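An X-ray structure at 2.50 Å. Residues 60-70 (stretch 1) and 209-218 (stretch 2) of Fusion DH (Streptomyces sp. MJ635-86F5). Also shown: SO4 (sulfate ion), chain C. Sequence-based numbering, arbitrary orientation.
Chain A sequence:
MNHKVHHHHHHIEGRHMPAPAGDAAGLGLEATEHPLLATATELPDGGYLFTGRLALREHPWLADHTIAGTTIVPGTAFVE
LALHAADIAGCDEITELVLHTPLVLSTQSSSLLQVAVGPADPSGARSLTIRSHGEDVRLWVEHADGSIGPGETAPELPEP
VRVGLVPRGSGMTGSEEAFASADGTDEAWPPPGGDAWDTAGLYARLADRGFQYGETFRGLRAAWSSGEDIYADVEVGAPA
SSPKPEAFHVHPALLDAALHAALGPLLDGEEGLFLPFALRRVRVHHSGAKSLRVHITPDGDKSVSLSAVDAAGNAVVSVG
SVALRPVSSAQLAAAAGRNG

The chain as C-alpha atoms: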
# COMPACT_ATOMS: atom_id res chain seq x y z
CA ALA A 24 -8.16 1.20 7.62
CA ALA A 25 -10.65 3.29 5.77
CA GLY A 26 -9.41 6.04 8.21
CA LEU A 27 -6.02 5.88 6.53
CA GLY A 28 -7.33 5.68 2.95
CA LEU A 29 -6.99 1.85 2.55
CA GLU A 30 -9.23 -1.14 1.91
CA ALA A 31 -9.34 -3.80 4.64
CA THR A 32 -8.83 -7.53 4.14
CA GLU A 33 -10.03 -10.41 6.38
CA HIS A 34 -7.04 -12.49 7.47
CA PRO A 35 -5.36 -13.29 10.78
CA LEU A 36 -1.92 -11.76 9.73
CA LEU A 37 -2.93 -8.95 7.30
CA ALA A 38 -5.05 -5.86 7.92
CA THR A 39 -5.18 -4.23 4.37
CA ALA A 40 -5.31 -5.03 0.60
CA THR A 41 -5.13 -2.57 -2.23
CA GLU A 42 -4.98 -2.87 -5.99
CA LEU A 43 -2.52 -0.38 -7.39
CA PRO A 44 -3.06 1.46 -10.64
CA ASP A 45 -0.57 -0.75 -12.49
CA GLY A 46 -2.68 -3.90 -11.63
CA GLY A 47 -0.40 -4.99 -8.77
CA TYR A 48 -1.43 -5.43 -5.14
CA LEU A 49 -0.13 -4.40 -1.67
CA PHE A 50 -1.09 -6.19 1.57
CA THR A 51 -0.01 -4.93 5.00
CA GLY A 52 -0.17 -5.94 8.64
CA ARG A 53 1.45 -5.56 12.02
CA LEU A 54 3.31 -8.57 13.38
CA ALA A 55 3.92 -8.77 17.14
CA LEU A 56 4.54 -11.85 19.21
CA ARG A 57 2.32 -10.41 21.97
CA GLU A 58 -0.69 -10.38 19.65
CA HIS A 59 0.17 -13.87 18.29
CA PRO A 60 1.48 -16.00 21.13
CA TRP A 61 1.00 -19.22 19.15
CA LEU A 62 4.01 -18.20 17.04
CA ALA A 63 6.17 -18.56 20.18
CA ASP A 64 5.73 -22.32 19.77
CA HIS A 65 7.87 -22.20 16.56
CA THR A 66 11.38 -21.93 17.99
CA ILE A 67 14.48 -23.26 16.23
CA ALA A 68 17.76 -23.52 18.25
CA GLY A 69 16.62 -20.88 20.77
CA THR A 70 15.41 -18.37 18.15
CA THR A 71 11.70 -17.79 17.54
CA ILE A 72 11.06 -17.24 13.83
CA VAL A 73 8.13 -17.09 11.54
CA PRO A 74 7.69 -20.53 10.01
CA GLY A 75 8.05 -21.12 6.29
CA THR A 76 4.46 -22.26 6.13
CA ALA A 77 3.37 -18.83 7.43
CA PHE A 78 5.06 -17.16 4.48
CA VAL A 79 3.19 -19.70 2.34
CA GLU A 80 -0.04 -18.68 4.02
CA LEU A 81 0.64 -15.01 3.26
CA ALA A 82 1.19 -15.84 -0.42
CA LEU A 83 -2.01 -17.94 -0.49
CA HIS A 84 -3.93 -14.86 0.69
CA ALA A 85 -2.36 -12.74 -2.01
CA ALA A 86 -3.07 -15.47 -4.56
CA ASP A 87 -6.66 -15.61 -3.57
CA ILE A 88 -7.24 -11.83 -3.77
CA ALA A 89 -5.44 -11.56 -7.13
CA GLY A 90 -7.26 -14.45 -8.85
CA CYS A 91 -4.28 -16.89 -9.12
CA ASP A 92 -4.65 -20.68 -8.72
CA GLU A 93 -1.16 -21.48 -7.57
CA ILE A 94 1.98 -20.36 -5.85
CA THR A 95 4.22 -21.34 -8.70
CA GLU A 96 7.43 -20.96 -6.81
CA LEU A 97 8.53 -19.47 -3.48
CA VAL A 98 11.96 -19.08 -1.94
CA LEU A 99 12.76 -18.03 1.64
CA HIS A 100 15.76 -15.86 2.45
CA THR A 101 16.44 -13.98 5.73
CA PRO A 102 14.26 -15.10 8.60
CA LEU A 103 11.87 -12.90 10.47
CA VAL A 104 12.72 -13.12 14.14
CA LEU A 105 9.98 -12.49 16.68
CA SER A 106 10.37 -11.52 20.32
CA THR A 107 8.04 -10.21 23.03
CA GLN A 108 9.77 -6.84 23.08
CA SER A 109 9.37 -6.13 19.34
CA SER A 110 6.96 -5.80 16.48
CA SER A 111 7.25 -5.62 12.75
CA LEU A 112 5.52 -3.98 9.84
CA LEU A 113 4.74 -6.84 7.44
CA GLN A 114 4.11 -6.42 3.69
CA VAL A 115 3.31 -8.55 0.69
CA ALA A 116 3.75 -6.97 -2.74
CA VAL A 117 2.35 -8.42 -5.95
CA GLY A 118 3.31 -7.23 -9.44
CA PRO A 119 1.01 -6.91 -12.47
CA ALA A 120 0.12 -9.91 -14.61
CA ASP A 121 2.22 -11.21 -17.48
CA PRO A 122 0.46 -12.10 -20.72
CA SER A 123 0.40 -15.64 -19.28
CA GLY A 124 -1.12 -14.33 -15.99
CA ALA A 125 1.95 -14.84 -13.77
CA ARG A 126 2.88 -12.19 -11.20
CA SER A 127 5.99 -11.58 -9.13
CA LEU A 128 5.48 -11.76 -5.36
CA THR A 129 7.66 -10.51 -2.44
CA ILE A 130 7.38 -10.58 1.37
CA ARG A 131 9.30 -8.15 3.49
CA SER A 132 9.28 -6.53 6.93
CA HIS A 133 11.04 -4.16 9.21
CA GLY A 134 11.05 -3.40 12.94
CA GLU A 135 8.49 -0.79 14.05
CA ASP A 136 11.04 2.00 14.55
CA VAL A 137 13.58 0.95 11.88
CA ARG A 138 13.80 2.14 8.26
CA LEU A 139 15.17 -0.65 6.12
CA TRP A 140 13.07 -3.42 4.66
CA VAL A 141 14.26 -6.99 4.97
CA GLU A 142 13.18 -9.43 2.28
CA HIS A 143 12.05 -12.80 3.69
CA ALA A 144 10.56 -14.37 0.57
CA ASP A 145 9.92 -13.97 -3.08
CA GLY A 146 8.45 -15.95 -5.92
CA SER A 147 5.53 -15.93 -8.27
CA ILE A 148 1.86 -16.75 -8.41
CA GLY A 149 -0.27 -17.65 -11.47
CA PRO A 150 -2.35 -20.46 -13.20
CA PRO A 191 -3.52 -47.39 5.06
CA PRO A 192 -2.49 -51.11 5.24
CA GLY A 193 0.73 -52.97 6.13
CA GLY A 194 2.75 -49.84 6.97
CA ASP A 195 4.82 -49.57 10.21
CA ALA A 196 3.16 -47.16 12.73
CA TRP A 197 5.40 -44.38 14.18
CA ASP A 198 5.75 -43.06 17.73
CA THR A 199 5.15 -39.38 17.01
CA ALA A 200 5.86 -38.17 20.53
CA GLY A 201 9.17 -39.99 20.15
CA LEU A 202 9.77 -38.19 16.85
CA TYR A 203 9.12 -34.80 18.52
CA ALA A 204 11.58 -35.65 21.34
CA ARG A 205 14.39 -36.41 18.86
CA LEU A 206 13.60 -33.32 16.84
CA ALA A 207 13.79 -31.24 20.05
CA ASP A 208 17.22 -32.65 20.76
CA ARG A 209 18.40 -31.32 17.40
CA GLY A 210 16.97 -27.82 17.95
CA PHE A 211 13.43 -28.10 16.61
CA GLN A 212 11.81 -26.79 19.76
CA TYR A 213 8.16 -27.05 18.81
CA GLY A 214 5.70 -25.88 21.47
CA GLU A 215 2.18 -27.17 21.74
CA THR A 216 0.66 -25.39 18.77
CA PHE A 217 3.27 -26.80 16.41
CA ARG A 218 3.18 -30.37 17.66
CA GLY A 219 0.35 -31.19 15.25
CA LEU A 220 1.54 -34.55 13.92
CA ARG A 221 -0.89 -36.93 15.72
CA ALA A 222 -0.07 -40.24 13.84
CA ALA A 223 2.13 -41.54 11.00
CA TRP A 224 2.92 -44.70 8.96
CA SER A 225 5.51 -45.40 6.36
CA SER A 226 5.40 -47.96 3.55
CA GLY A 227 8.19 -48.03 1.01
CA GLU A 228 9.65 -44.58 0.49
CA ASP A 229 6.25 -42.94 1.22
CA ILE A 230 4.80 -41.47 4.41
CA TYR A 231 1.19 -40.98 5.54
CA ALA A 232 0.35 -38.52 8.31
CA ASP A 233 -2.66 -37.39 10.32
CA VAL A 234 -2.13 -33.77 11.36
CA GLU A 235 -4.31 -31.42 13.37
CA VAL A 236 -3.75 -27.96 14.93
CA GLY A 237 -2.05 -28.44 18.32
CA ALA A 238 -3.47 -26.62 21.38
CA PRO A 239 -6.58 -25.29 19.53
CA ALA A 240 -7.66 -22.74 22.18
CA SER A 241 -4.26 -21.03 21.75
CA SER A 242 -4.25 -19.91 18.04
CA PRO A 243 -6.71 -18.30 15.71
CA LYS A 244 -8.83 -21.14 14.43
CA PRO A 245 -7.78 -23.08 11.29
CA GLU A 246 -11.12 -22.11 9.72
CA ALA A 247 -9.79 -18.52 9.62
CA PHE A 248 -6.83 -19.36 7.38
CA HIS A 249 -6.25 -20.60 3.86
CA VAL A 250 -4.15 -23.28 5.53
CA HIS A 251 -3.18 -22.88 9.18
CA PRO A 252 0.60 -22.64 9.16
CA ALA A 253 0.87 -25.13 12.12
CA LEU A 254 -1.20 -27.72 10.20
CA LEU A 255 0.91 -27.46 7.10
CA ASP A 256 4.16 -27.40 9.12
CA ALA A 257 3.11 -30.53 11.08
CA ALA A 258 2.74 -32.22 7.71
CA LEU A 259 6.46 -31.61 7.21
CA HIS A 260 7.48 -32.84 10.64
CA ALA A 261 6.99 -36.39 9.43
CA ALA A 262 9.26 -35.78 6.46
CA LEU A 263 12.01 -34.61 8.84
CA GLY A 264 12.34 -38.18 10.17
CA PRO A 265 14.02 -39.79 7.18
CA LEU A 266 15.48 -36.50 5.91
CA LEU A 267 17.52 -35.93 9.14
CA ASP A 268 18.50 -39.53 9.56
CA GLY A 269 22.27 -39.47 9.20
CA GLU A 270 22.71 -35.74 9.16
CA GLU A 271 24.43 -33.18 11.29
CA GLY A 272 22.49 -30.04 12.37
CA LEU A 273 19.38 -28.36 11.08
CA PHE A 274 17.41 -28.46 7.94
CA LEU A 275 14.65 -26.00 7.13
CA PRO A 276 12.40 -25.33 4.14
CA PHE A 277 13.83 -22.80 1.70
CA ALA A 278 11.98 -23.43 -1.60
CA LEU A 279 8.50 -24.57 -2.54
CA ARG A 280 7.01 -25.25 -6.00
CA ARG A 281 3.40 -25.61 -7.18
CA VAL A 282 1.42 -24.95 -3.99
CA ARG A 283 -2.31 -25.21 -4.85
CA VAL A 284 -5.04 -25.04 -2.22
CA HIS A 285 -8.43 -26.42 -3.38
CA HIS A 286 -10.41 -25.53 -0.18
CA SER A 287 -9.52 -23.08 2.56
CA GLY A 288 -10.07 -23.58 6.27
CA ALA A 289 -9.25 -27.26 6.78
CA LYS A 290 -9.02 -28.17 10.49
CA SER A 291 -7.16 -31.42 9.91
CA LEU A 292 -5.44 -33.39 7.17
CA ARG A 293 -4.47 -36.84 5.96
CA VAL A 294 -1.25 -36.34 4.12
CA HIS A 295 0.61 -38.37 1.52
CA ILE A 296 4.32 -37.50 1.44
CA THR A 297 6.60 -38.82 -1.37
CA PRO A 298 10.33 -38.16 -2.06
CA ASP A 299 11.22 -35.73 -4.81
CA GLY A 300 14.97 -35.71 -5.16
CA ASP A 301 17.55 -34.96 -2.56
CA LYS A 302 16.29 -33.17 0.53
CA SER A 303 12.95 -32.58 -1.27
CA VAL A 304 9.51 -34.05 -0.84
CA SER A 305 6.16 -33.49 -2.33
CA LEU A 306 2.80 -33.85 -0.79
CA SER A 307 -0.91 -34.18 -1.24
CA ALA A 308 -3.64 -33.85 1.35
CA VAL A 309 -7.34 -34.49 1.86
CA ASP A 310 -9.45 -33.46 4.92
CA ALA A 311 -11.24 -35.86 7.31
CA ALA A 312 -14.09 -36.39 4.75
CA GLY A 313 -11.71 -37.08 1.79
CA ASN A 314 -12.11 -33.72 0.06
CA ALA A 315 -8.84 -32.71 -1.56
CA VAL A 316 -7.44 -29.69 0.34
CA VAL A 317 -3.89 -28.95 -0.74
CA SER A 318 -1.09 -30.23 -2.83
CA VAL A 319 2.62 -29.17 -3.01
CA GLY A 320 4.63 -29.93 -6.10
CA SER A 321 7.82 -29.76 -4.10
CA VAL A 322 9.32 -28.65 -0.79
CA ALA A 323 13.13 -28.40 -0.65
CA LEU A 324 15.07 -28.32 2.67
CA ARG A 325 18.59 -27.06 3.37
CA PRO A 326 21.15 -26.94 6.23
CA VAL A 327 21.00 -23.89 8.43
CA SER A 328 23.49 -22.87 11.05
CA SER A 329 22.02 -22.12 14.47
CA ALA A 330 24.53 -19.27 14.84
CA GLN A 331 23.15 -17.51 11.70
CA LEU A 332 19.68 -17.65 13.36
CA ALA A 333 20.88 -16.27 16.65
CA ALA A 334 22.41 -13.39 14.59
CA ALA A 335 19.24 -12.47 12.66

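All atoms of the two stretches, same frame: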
# COMPACT_ATOMS: atom_id res chain seq x y z
N PRO A 60 0.60 -15.16 20.31
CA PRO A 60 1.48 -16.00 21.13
C PRO A 60 1.68 -17.43 20.61
O PRO A 60 2.68 -18.06 20.92
CB PRO A 60 0.78 -16.02 22.51
CG PRO A 60 -0.31 -15.00 22.44
CD PRO A 60 -0.64 -14.79 21.01
N TRP A 61 0.77 -17.93 19.80
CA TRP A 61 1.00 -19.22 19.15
C TRP A 61 2.32 -19.31 18.37
O TRP A 61 2.96 -20.38 18.35
CB TRP A 61 -0.14 -19.60 18.23
CG TRP A 61 -0.36 -18.69 17.11
CD1 TRP A 61 -0.93 -17.45 17.16
CD2 TRP A 61 -0.08 -18.95 15.73
NE1 TRP A 61 -1.03 -16.92 15.89
CE2 TRP A 61 -0.50 -17.81 15.00
CE3 TRP A 61 0.47 -20.02 15.05
CZ2 TRP A 61 -0.35 -17.69 13.64
CZ3 TRP A 61 0.60 -19.92 13.67
CH2 TRP A 61 0.20 -18.76 12.98
N LEU A 62 2.75 -18.19 17.78
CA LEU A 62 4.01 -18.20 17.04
C LEU A 62 5.22 -18.47 17.95
O LEU A 62 6.27 -18.90 17.47
CB LEU A 62 4.18 -16.90 16.22
CG LEU A 62 3.14 -16.80 15.13
CD1 LEU A 62 3.21 -15.48 14.37
CD2 LEU A 62 3.29 -17.94 14.16
N ALA A 63 5.09 -18.23 19.24
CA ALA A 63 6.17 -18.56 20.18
C ALA A 63 6.44 -20.04 20.17
O ALA A 63 7.54 -20.44 20.46
CB ALA A 63 5.86 -18.08 21.61
N ASP A 64 5.48 -20.87 19.80
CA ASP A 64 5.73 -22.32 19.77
C ASP A 64 6.56 -22.80 18.56
O ASP A 64 6.79 -24.02 18.41
CB ASP A 64 4.42 -23.11 19.86
CG ASP A 64 3.73 -22.99 21.21
OD1 ASP A 64 4.43 -22.56 22.15
OD2 ASP A 64 2.49 -23.28 21.30
N HIS A 65 6.98 -21.87 17.68
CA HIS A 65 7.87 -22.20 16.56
C HIS A 65 9.26 -21.62 16.79
O HIS A 65 9.61 -20.56 16.26
CB HIS A 65 7.31 -21.78 15.20
CG HIS A 65 8.14 -22.24 14.06
ND1 HIS A 65 9.08 -21.44 13.45
CD2 HIS A 65 8.23 -23.46 13.45
CE1 HIS A 65 9.69 -22.13 12.50
NE2 HIS A 65 9.20 -23.36 12.48
N THR A 66 10.05 -22.35 17.58
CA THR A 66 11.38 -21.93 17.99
C THR A 66 12.38 -22.96 17.50
O THR A 66 12.17 -24.16 17.64
CB THR A 66 11.38 -21.72 19.52
OG1 THR A 66 10.41 -20.68 19.83
CG2 THR A 66 12.73 -21.25 20.05
N ILE A 67 13.43 -22.46 16.85
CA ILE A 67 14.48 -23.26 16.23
C ILE A 67 15.85 -22.86 16.85
O ILE A 67 16.27 -21.70 16.75
CB ILE A 67 14.53 -22.98 14.72
CG1 ILE A 67 13.18 -23.20 14.07
CG2 ILE A 67 15.54 -23.87 14.04
CD1 ILE A 67 12.67 -24.62 14.08
N ALA A 68 16.47 -23.79 17.56
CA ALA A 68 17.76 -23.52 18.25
C ALA A 68 17.76 -22.26 19.10
O ALA A 68 18.66 -21.50 19.02
CB ALA A 68 18.88 -23.45 17.25
N GLY A 69 16.73 -22.05 19.90
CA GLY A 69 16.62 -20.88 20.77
C GLY A 69 16.03 -19.62 20.14
O GLY A 69 15.70 -18.69 20.86
N THR A 70 15.93 -19.56 18.80
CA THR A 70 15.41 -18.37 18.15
C THR A 70 14.01 -18.58 17.57
O THR A 70 13.80 -19.47 16.76
CB THR A 70 16.34 -17.93 17.02
OG1 THR A 70 17.63 -17.78 17.54
CG2 THR A 70 15.88 -16.59 16.41
N ARG A 209 17.63 -31.93 18.49
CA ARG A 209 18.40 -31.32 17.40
C ARG A 209 18.19 -29.82 17.27
O ARG A 209 18.80 -29.22 16.40
CB ARG A 209 17.96 -31.93 16.06
CG ARG A 209 17.95 -33.47 15.97
CD ARG A 209 19.32 -34.03 15.68
NE ARG A 209 19.74 -33.78 14.31
CZ ARG A 209 19.86 -34.70 13.34
NH1 ARG A 209 20.31 -34.31 12.15
NH2 ARG A 209 19.57 -35.98 13.55
N GLY A 210 17.28 -29.23 18.05
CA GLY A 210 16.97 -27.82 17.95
C GLY A 210 15.60 -27.41 17.40
O GLY A 210 15.29 -26.22 17.29
N PHE A 211 14.78 -28.38 17.01
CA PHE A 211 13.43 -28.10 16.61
C PHE A 211 12.55 -28.05 17.86
O PHE A 211 11.97 -29.05 18.26
CB PHE A 211 12.92 -29.17 15.63
CG PHE A 211 13.71 -29.27 14.36
CD1 PHE A 211 13.40 -28.48 13.26
CD2 PHE A 211 14.76 -30.15 14.24
CE1 PHE A 211 14.14 -28.55 12.09
CE2 PHE A 211 15.50 -30.23 13.08
CZ PHE A 211 15.20 -29.43 11.99
N GLN A 212 12.47 -26.89 18.48
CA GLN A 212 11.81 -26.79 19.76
C GLN A 212 10.35 -26.39 19.59
O GLN A 212 9.96 -25.27 19.91
CB GLN A 212 12.55 -25.79 20.62
CG GLN A 212 13.97 -26.28 20.92
CD GLN A 212 15.04 -25.20 21.01
OE1 GLN A 212 14.89 -24.07 20.56
NE2 GLN A 212 16.17 -25.61 21.54
N TYR A 213 9.55 -27.32 19.11
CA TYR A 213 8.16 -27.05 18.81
C TYR A 213 7.32 -27.05 20.09
O TYR A 213 7.22 -28.07 20.76
CB TYR A 213 7.63 -28.10 17.84
CG TYR A 213 8.32 -28.09 16.47
CD1 TYR A 213 8.33 -26.94 15.67
CD2 TYR A 213 8.86 -29.27 15.93
CE1 TYR A 213 8.92 -26.94 14.41
CE2 TYR A 213 9.40 -29.29 14.68
CZ TYR A 213 9.45 -28.11 13.93
OH TYR A 213 10.03 -28.12 12.70
N GLY A 214 6.70 -25.91 20.42
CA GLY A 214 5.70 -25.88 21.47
C GLY A 214 4.38 -26.49 21.00
O GLY A 214 4.26 -27.03 19.90
N GLU A 215 3.38 -26.39 21.86
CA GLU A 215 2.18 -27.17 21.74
C GLU A 215 1.45 -26.93 20.43
O GLU A 215 0.96 -27.88 19.79
CB GLU A 215 1.29 -26.97 22.96
CG GLU A 215 0.30 -28.12 23.09
CD GLU A 215 -0.60 -28.03 24.30
OE1 GLU A 215 -0.32 -27.19 25.22
OE2 GLU A 215 -1.59 -28.80 24.31
N THR A 216 1.39 -25.68 20.00
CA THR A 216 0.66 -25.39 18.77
C THR A 216 1.24 -26.04 17.53
O THR A 216 0.52 -26.28 16.54
CB THR A 216 0.60 -23.89 18.46
OG1 THR A 216 0.10 -23.17 19.58
CG2 THR A 216 -0.34 -23.68 17.27
N PHE A 217 2.57 -26.23 17.54
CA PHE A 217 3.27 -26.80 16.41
C PHE A 217 3.57 -28.25 16.57
O PHE A 217 4.26 -28.80 15.76
CB PHE A 217 4.54 -26.01 16.09
CG PHE A 217 4.26 -24.72 15.41
CD1 PHE A 217 3.78 -23.63 16.13
CD2 PHE A 217 4.40 -24.60 14.05
CE1 PHE A 217 3.48 -22.45 15.51
CE2 PHE A 217 4.08 -23.42 13.41
CZ PHE A 217 3.62 -22.34 14.15
N ARG A 218 3.01 -28.92 17.55
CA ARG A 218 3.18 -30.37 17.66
C ARG A 218 1.89 -30.99 17.14
O ARG A 218 1.17 -31.64 17.88
CB ARG A 218 3.45 -30.80 19.09
CG ARG A 218 4.82 -30.43 19.58
CD ARG A 218 5.29 -31.36 20.68
NE ARG A 218 4.44 -31.20 21.86
CZ ARG A 218 4.61 -30.26 22.80
NH1 ARG A 218 5.58 -29.34 22.73
NH2 ARG A 218 3.77 -30.20 23.82
S SO4 C . 4.95 -26.74 25.48
O1 SO4 C . 4.32 -25.71 24.59
O2 SO4 C . 6.10 -27.37 24.79
O3 SO4 C . 5.46 -26.07 26.70
O4 SO4 C . 3.97 -27.81 25.87
O HOH W 1 9.69 -26.06 10.59

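F217 is the apolar anchor of this contact. Its CA-to-CB bond points toward the other stretch, and the ring becomes a surface that stretch 1 covers on one face and borders along part of its edge: H65 CB sits over one face, 3.8 Å from the ring centroid and almost on its normal, while L62 CD2 and the carbonyl oxygen of W61 meet the edge. The W61 side chain adds a further apolar contact, CE3 to F217 CE1 at 3.9 Å. A flat, buried phenylalanine suits this place because it offers carbon to every neighbour and asks for no polar partner.

The same layer continues along a short antiparallel pairing, where H65, I67, F211 and Y213 share one face. I67 CD1 packs 4.0 Å from F211 CD1 and also reaches Y213. H65 CD2 lies 3.7 Å from Y213 CE1, and a water joins the polar ends of these two side chains, at 3.0 Å from Y213 OH and through a weak bond to H65 NE2.

Backbone bonds fix the register: G214 N to D64 O at 2.8 Å, Q212 N to T66 O at 2.9 Å, and A68 N to G210 O at 2.7 Å. G210, at positive phi where a helix ends, has backbone angles that call for glycine, as does G69 in the type I' turn from I67 to T70. Q212, on the opposite face with T66, bends its amide toward that turn, and its OE1 accepts from G69 N at 2.8 Å.

At the other end, D64 OD2 takes two bonds from T216, from N and from OG1, each 2.9 Å, so one carboxylate oxygen holds both backbone and hydroxyl. G214 makes room beside it: a CB there would fall 2.2 Å from D64 OD1. Outermost, R218 and E215 N bind a sulfate, probably from the crystallisation liquor.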